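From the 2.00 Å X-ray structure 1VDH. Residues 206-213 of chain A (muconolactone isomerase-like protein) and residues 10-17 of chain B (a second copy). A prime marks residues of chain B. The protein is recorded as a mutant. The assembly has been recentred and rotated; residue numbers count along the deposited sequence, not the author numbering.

Chain A 206-213: DPVQFKKI
Chain B 10-17: HTLEGWHV

Glu13′ is the hub of this contact between two copies of the protein: its carboxylate is held by two lysines from one helix. Lys211 NZ donates to Glu13′ OE2 at 2.8 Å and Lys212 NZ to Glu13′ OE1 at 2.9 Å, both hydrogen bonds within salt bridges. Each oxygen thus receives its own ammonium group, and one negative charge is set between two positive ones. Thr11′ steadies the arrangement, since Thr11′ OG1 donates to Glu13′ OE2 at 2.7 Å; residues two apart on a strand project from the same face, so the short hydroxyl side chain (chi1 69°, p) can reach its neighbour's carboxylate. Lys212 NZ also makes a weak hydrogen bond to Thr11′ O at 3.5 Å.

The lysines reach the acid by different routes. Lys211 has its CA-to-CB bond toward the strand and is extended (t, t, t), turning only at chi4 (-63°, m); its NZ is also hydrogen-bonded elsewhere in the structure. Lys212 starts sideways and bends back with chi1 -45° (m), chi2 -126° (between wells), chi3 73° (p) and chi4 162° (t). A long, flexible chain lets adjacent helical residues converge on one carboxylate. Glu13′ meets them folded, with chi1 -79° (m), chi2 66° (p) and chi3 51°.

The backbones supply the frame. Residues 207-213 are helical, with phi/psi from -60/-23 at Pro207 to -69/-43 at Ile213. Asp206 (-140/118; chi1 -173°, t) caps the N-terminus by accepting from Val208 N at its OD1, 3.0 Å away. Proline suits the first turn, where its lack of an amide hydrogen costs little. Residues 10′-13′ are extended, with phi/psi of -144/161 at Thr11′ and -105/140 at Glu13′; Gly14′ follows at -116/-135. Helix and strand run nearly antiparallel at 158°, their axes 10.7 Å apart at closest approach. Val208 CA lies 8.0 Å from Glu13′ CA, and Lys212 CA lies 8.5 Å from Thr11′ CA. Alternation directs Thr11′ and Glu13′ toward the helix, His10′ and Leu12′ away.

Beyond the charges lies apolar packing. Val208 (chi1 173°, t) points toward the strand; its CG1 lies 4.0 Å from Glu13′ CG, against the aliphatic part of the acid, and its CG2 lies 3.6 Å from His16′ NE2. The chain turns a corner at Trp15′ (-64/146), after which His16′ (-82/152; chi1 -68°, m; chi2 -136°) again points toward the helix. Pro207 CG meets the edge of the imidazole, 4.3 Å from His16′ CE1. Together the stretches bury 307 Å².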

ATOM      1  N   ASP A 206       0.363  29.264 -14.801  1.00  9.24           N
ATOM      2  CA  ASP A 206      -1.013  28.918 -14.454  1.00  9.42           C
ATOM      3  C   ASP A 206      -1.115  27.400 -14.330  1.00  9.14           C
ATOM      4  O   ASP A 206      -0.903  26.681 -15.303  1.00  8.51           O
ATOM      5  CB  ASP A 206      -1.964  29.425 -15.551  1.00 10.38           C
ATOM      6  CG  ASP A 206      -3.444  29.259 -15.194  1.00 13.91           C
ATOM      7  OD1 ASP A 206      -3.782  28.584 -14.199  1.00  9.84           O
ATOM      8  OD2 ASP A 206      -4.286  29.812 -15.934  1.00 13.50           O
ATOM      9  N   PRO A 207      -1.453  26.898 -13.128  1.00  9.07           N
ATOM     10  CA  PRO A 207      -1.576  25.454 -12.907  1.00  9.31           C
ATOM     11  C   PRO A 207      -2.634  24.801 -13.795  1.00  7.45           C
ATOM     12  O   PRO A 207      -2.558  23.612 -14.080  1.00  6.68           O
ATOM     13  CB  PRO A 207      -1.911  25.357 -11.411  1.00  9.33           C
ATOM     14  CG  PRO A 207      -2.584  26.652 -11.116  1.00 12.56           C
ATOM     15  CD  PRO A 207      -1.761  27.646 -11.895  1.00 10.46           C
ATOM     16  N   VAL A 208      -3.590  25.593 -14.275  1.00  7.55           N
ATOM     17  CA  VAL A 208      -4.634  25.068 -15.149  1.00  6.84           C
ATOM     18  C   VAL A 208      -4.016  24.572 -16.457  1.00  6.59           C
ATOM     19  O   VAL A 208      -4.526  23.639 -17.070  1.00  5.10           O
ATOM     20  CB  VAL A 208      -5.735  26.123 -15.418  1.00  9.80           C
ATOM     21  CG1 VAL A 208      -6.718  25.631 -16.474  1.00 11.14           C
ATOM     22  CG2 VAL A 208      -6.484  26.413 -14.127  1.00 11.06           C
ATOM     23  N   GLN A 209      -2.894  25.168 -16.862  1.00  6.34           N
ATOM     24  CA  GLN A 209      -2.222  24.733 -18.085  1.00  6.92           C
ATOM     25  C   GLN A 209      -1.754  23.286 -17.936  1.00  4.96           C
ATOM     26  O   GLN A 209      -1.761  22.526 -18.906  1.00  4.69           O
ATOM     27  CB  GLN A 209      -1.064  25.669 -18.438  1.00  6.35           C
ATOM     28  CG  GLN A 209      -1.518  27.019 -18.999  1.00 11.10           C
ATOM     29  CD  GLN A 209      -2.119  26.898 -20.395  1.00 13.68           C
ATOM     30  OE1 GLN A 209      -1.506  26.327 -21.297  1.00 12.96           O
ATOM     31  NE2 GLN A 209      -3.326  27.426 -20.573  1.00 14.23           N
ATOM     32  N   PHE A 210      -1.372  22.901 -16.716  1.00  4.83           N
ATOM     33  CA  PHE A 210      -0.956  21.521 -16.446  1.00  6.32           C
ATOM     34  C   PHE A 210      -2.150  20.601 -16.713  1.00  6.91           C
ATOM     35  O   PHE A 210      -2.010  19.533 -17.322  1.00  7.30           O
ATOM     36  CB  PHE A 210      -0.557  21.341 -14.980  1.00  6.21           C
ATOM     37  CG  PHE A 210       0.585  22.211 -14.532  1.00  6.02           C
ATOM     38  CD1 PHE A 210       0.612  22.708 -13.233  1.00  4.36           C
ATOM     39  CD2 PHE A 210       1.648  22.497 -15.383  1.00  5.68           C
ATOM     40  CE1 PHE A 210       1.684  23.474 -12.779  1.00  5.42           C
ATOM     41  CE2 PHE A 210       2.728  23.263 -14.939  1.00  5.81           C
ATOM     42  CZ  PHE A 210       2.749  23.751 -13.637  1.00  3.38           C
ATOM     43  N   LYS A 211      -3.318  21.015 -16.224  1.00  7.14           N
ATOM     44  CA  LYS A 211      -4.549  20.243 -16.385  1.00  8.16           C
ATOM     45  C   LYS A 211      -4.936  20.060 -17.853  1.00  9.08           C
ATOM     46  O   LYS A 211      -5.268  18.954 -18.286  1.00  6.60           O
ATOM     47  CB  LYS A 211      -5.694  20.913 -15.623  1.00  6.43           C
ATOM     48  CG  LYS A 211      -7.012  20.150 -15.677  1.00  6.68           C
ATOM     49  CD  LYS A 211      -8.124  20.938 -15.006  1.00  5.45           C
ATOM     50  CE  LYS A 211      -9.443  20.181 -15.047  1.00  8.42           C
ATOM     51  NZ  LYS A 211      -9.919  19.962 -16.437  1.00  6.65           N
ATOM     52  N   LYS A 212      -4.860  21.144 -18.622  1.00  8.92           N
ATOM     53  CA  LYS A 212      -5.219  21.087 -20.034  1.00 10.52           C
ATOM     54  C   LYS A 212      -4.269  20.201 -20.843  1.00  7.93           C
ATOM     55  O   LYS A 212      -4.716  19.345 -21.600  1.00  6.64           O
ATOM     56  CB  LYS A 212      -5.262  22.497 -20.640  1.00 12.03           C
ATOM     57  CG  LYS A 212      -5.985  23.532 -19.784  1.00 16.33           C
ATOM     58  CD  LYS A 212      -7.091  24.271 -20.524  1.00 19.40           C
ATOM     59  CE  LYS A 212      -8.299  23.368 -20.752  1.00 21.73           C
ATOM     60  NZ  LYS A 212      -9.540  24.132 -21.084  1.00 15.39           N
ATOM     61  N   ILE A 213      -2.962  20.367 -20.647  1.00  6.05           N
ATOM     62  CA  ILE A 213      -1.995  19.578 -21.408  1.00  7.43           C
ATOM     63  C   ILE A 213      -1.982  18.091 -21.041  1.00  7.30           C
ATOM     64  O   ILE A 213      -1.960  17.235 -21.925  1.00  8.57           O
ATOM     65  CB  ILE A 213      -0.559  20.190 -21.351  1.00  5.80           C
ATOM     66  CG1 ILE A 213       0.338  19.546 -22.417  1.00  7.20           C
ATOM     67  CG2 ILE A 213       0.053  20.037 -19.948  1.00  4.78           C
ATOM     68  CD1 ILE A 213       1.751  20.108 -22.459  1.00  6.35           C
TER
ATOM     69  N   HIS B  10     -13.503  18.292 -24.759  1.00 11.23           N
ATOM     70  CA  HIS B  10     -13.440  19.729 -24.512  1.00 14.17           C
ATOM     71  C   HIS B  10     -13.876  19.980 -23.077  1.00 13.46           C
ATOM     72  O   HIS B  10     -14.743  19.274 -22.560  1.00 13.73           O
ATOM     73  CB  HIS B  10     -14.374  20.482 -25.464  1.00 16.75           C
ATOM     74  CG  HIS B  10     -14.106  20.214 -26.912  1.00 19.71           C
ATOM     75  ND1 HIS B  10     -13.068  20.806 -27.599  1.00 21.50           N
ATOM     76  CD2 HIS B  10     -14.742  19.417 -27.803  1.00 20.99           C
ATOM     77  CE1 HIS B  10     -13.076  20.386 -28.851  1.00 22.29           C
ATOM     78  NE2 HIS B  10     -14.082  19.544 -29.001  1.00 21.87           N
ATOM     79  N   THR B  11     -13.269  20.971 -22.430  1.00 11.69           N
ATOM     80  CA  THR B  11     -13.621  21.294 -21.052  1.00 10.78           C
ATOM     81  C   THR B  11     -13.572  22.782 -20.759  1.00 10.43           C
ATOM     82  O   THR B  11     -12.936  23.556 -21.474  1.00 11.10           O
ATOM     83  CB  THR B  11     -12.653  20.643 -20.025  1.00 11.32           C
ATOM     84  OG1 THR B  11     -11.366  21.268 -20.119  1.00  9.15           O
ATOM     85  CG2 THR B  11     -12.514  19.143 -20.258  1.00 10.39           C
ATOM     86  N   LEU B  12     -14.250  23.160 -19.683  1.00  9.58           N
ATOM     87  CA  LEU B  12     -14.256  24.529 -19.182  1.00  8.75           C
ATOM     88  C   LEU B  12     -13.905  24.349 -17.714  1.00  8.54           C
ATOM     89  O   LEU B  12     -14.391  23.412 -17.079  1.00  8.32           O
ATOM     90  CB  LEU B  12     -15.642  25.167 -19.291  1.00  7.92           C
ATOM     91  CG  LEU B  12     -16.167  25.520 -20.681  1.00 10.33           C
ATOM     92  CD1 LEU B  12     -17.513  26.215 -20.527  1.00  9.43           C
ATOM     93  CD2 LEU B  12     -15.174  26.431 -21.405  1.00  9.14           C
ATOM     94  N   GLU B  13     -13.015  25.191 -17.196  1.00  8.03           N
ATOM     95  CA  GLU B  13     -12.620  25.113 -15.795  1.00  7.67           C
ATOM     96  C   GLU B  13     -13.259  26.245 -15.005  1.00  8.84           C
ATOM     97  O   GLU B  13     -13.349  27.375 -15.490  1.00  5.81           O
ATOM     98  CB  GLU B  13     -11.096  25.199 -15.646  1.00  8.54           C
ATOM     99  CG  GLU B  13     -10.342  23.904 -15.940  1.00 10.76           C
ATOM    100  CD  GLU B  13     -10.440  23.486 -17.392  1.00 10.24           C
ATOM    101  OE1 GLU B  13     -10.164  24.323 -18.272  1.00 13.04           O
ATOM    102  OE2 GLU B  13     -10.798  22.325 -17.655  1.00 10.85           O
ATOM    103  N   GLY B  14     -13.700  25.932 -13.790  1.00  7.75           N
ATOM    104  CA  GLY B  14     -14.301  26.935 -12.930  1.00  8.13           C
ATOM    105  C   GLY B  14     -13.447  27.130 -11.691  1.00  9.34           C
ATOM    106  O   GLY B  14     -12.222  27.233 -11.790  1.00  7.90           O
ATOM    107  N   TRP B  15     -14.092  27.180 -10.527  1.00  7.25           N
ATOM    108  CA  TRP B  15     -13.395  27.346  -9.257  1.00  7.84           C
ATOM    109  C   TRP B  15     -12.484  26.162  -8.968  1.00  7.10           C
ATOM    110  O   TRP B  15     -12.789  25.028  -9.341  1.00  6.66           O
ATOM    111  CB  TRP B  15     -14.399  27.466  -8.097  1.00  7.45           C
ATOM    112  CG  TRP B  15     -14.970  28.847  -7.872  1.00  8.32           C
ATOM    113  CD1 TRP B  15     -14.456  30.038  -8.311  1.00 10.17           C
ATOM    114  CD2 TRP B  15     -16.128  29.174  -7.094  1.00  8.97           C
ATOM    115  NE1 TRP B  15     -15.221  31.086  -7.844  1.00  8.70           N
ATOM    116  CE2 TRP B  15     -16.253  30.583  -7.098  1.00  9.21           C
ATOM    117  CE3 TRP B  15     -17.076  28.413  -6.396  1.00  9.47           C
ATOM    118  CZ2 TRP B  15     -17.287  31.244  -6.430  1.00  8.10           C
ATOM    119  CZ3 TRP B  15     -18.108  29.076  -5.729  1.00  9.69           C
ATOM    120  CH2 TRP B  15     -18.202  30.476  -5.755  1.00  9.95           C
ATOM    121  N   HIS B  16     -11.357  26.435  -8.317  1.00  5.66           N
ATOM    122  CA  HIS B  16     -10.427  25.385  -7.924  1.00  6.29           C
ATOM    123  C   HIS B  16     -10.983  24.796  -6.629  1.00  6.81           C
ATOM    124  O   HIS B  16     -11.664  25.491  -5.860  1.00  6.89           O
ATOM    125  CB  HIS B  16      -9.017  25.946  -7.728  1.00  6.34           C
ATOM    126  CG  HIS B  16      -8.382  26.412  -9.001  1.00  5.81           C
ATOM    127  ND1 HIS B  16      -7.072  26.130  -9.329  1.00  6.03           N
ATOM    128  CD2 HIS B  16      -8.883  27.126 -10.038  1.00  5.81           C
ATOM    129  CE1 HIS B  16      -6.793  26.654 -10.509  1.00  6.29           C
ATOM    130  NE2 HIS B  16      -7.875  27.262 -10.962  1.00  7.04           N
ATOM    131  N   VAL B  17     -10.690  23.522  -6.386  1.00  5.26           N
ATOM    132  CA  VAL B  17     -11.222  22.827  -5.218  1.00  6.22           C
ATOM    133  C   VAL B  17     -10.179  22.112  -4.374  1.00  5.84           C
ATOM    134  O   VAL B  17      -9.254  21.488  -4.899  1.00  7.97           O
ATOM    135  CB  VAL B  17     -12.263  21.759  -5.668  1.00  5.84           C
ATOM    136  CG1 VAL B  17     -13.006  21.187  -4.469  1.00  5.50           C
ATOM    137  CG2 VAL B  17     -13.247  22.361  -6.674  1.00  5.30           C
TER